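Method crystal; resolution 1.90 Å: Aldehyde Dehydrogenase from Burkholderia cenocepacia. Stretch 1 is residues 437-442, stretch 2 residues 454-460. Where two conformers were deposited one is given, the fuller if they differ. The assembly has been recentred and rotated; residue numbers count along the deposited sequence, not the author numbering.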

# COMPACT_ATOMS: atom_id res chain seq x y z
N ILE A 437 -15.31 16.86 -13.28
CA ILE A 437 -16.53 16.16 -13.61
C ILE A 437 -16.91 15.26 -12.45
O ILE A 437 -16.05 14.55 -11.92
N ASP A 438 -18.18 15.32 -12.06
CA ASP A 438 -18.75 14.46 -11.02
C ASP A 438 -18.96 13.06 -11.52
O ASP A 438 -19.99 12.78 -12.14
N ALA A 439 -18.01 12.17 -11.27
CA ALA A 439 -18.14 10.82 -11.73
C ALA A 439 -17.07 9.98 -11.06
O ALA A 439 -16.01 10.52 -10.66
N GLY A 440 -17.32 8.69 -10.95
CA GLY A 440 -16.31 7.77 -10.43
C GLY A 440 -15.24 7.41 -11.45
O GLY A 440 -14.18 6.92 -11.08
N MET A 441 -15.54 7.64 -12.72
CA MET A 441 -14.69 7.25 -13.83
C MET A 441 -14.76 8.30 -14.94
O MET A 441 -15.85 8.79 -15.25
N CYS A 442 -13.61 8.62 -15.52
CA CYS A 442 -13.54 9.57 -16.63
C CYS A 442 -12.59 9.03 -17.69
O CYS A 442 -11.43 8.76 -17.41
N SER A 454 -9.17 -1.93 -12.20
CA SER A 454 -9.46 -0.51 -12.21
C SER A 454 -10.80 -0.21 -11.55
O SER A 454 -11.83 -0.65 -12.04
N PRO A 455 -10.79 0.50 -10.40
CA PRO A 455 -12.05 0.59 -9.61
C PRO A 455 -13.18 1.23 -10.40
O PRO A 455 -13.00 2.27 -11.07
N PHE A 456 -14.35 0.65 -10.25
CA PHE A 456 -15.52 0.99 -11.00
C PHE A 456 -16.69 1.27 -10.04
O PHE A 456 -17.08 0.42 -9.25
N GLY A 457 -17.26 2.45 -10.14
CA GLY A 457 -18.41 2.80 -9.30
C GLY A 457 -18.71 4.27 -9.38
O GLY A 457 -18.05 5.00 -10.11
N GLY A 458 -19.69 4.70 -8.60
CA GLY A 458 -20.24 6.04 -8.76
C GLY A 458 -20.01 6.89 -7.52
O GLY A 458 -19.41 6.46 -6.52
N VAL A 459 -20.45 8.13 -7.65
CA VAL A 459 -20.55 9.06 -6.53
C VAL A 459 -21.99 9.55 -6.43
O VAL A 459 -22.79 9.32 -7.32
N GLY A 460 -22.30 10.25 -5.34
CA GLY A 460 -23.63 10.76 -5.07
C GLY A 460 -24.72 9.70 -5.19
O GLY A 460 -24.58 8.58 -4.69

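The two stretches run in nearly opposite directions, 164° apart, and bury 290 Å² between them. No direct hydrogen bond joins them. The contact rests on Met441, Val459, Gly440 and Gly457.

Met441 has the largest share, 83 Å². Its CA-to-CB bond points toward stretch 2. The side chain takes chi1 m, chi2 t and chi3 m; a second conformer was also deposited. In the conformer given here, the thioether lies against the ring of Phe456. Met441 CE sits over one face of the Phe456 ring, 3.8 Å from its centroid and 11° off the normal, which makes a CH-pi contact. Met441 SD approaches obliquely, 3.9 Å from the centroid of that ring, and comes within 3.3 Å of CD2 of Phe456. Met441 CG also lies 4.0 Å from Pro455 O. The CA-to-CB bond of Phe456 points away from stretch 1, although CB still touches that stretch; chi1 is t and chi2 -80°.

Val459 covers the next largest area, 52 Å². Its CA-to-CB bond points toward stretch 1; chi1 is m. Val459 CG2 reaches Ala439 N at 4.0 Å and Asp438 C at 4.2 Å, while Val459 CG1 lies 4.3 Å from Gly440 N. Val459 therefore packs against backbone. The CA-to-CB bond of Ala439 points away and that of Asp438 sideways.

Gly440 allows the close approach in the middle. Gly440 CA is 4.6 Å from Gly458 CA and 3.3 Å from Gly457 O. The latter is a CA-H...O contact, with 159° at the hydrogen. An ideal CB on Gly440 would lie 1.8 Å from Gly457 O, a clash. That carbonyl oxygen is buried without a hydrogen-bond partner in the model.

Water 1 supplies a polar link. Its O lies 2.8 Å from Gly440 O and 2.9 Å from Pro455 O, within hydrogen-bonding range of both; with further acceptors elsewhere in the structure, which of them receive its two protons is open.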

# COMPACT_ATOMS: atom_id res chain seq x y z
CB ILE A 437 -16.38 15.35 -14.92
CG1 ILE A 437 -16.24 16.29 -16.14
CG2 ILE A 437 -17.58 14.43 -15.13
CD1 ILE A 437 -15.63 15.59 -17.32
CB ASP A 438 -20.15 14.95 -10.64
CG ASP A 438 -20.17 16.31 -10.03
OD1 ASP A 438 -19.13 16.79 -9.53
OD2 ASP A 438 -21.29 16.89 -10.02
CB ALA A 439 -17.97 10.74 -13.25
CB MET A 441 -15.15 5.90 -14.36
CG MET A 441 -15.14 4.80 -13.31
SD MET A 441 -16.02 3.34 -13.86
CE MET A 441 -17.71 3.88 -13.64
CB CYS A 442 -13.07 10.94 -16.16
SG CYS A 442 -13.13 12.16 -17.48
CB SER A 454 -9.44 0.02 -13.64
OG SER A 454 -9.67 1.41 -13.63
CB PRO A 455 -11.67 1.48 -8.41
CG PRO A 455 -10.45 2.23 -8.90
CD PRO A 455 -9.70 1.26 -9.76
CB PHE A 456 -15.85 -0.24 -11.87
CG PHE A 456 -17.01 -0.05 -12.80
CD1 PHE A 456 -18.29 -0.18 -12.35
CD2 PHE A 456 -16.79 0.17 -14.15
CE1 PHE A 456 -19.38 -0.01 -13.21
CE2 PHE A 456 -17.85 0.32 -15.03
CZ PHE A 456 -19.15 0.22 -14.56
CB VAL A 459 -19.58 10.23 -6.73
CG1 VAL A 459 -18.16 9.71 -6.87
CG2 VAL A 459 -19.96 11.03 -7.98
O HOH W 1 -13.60 4.66 -9.50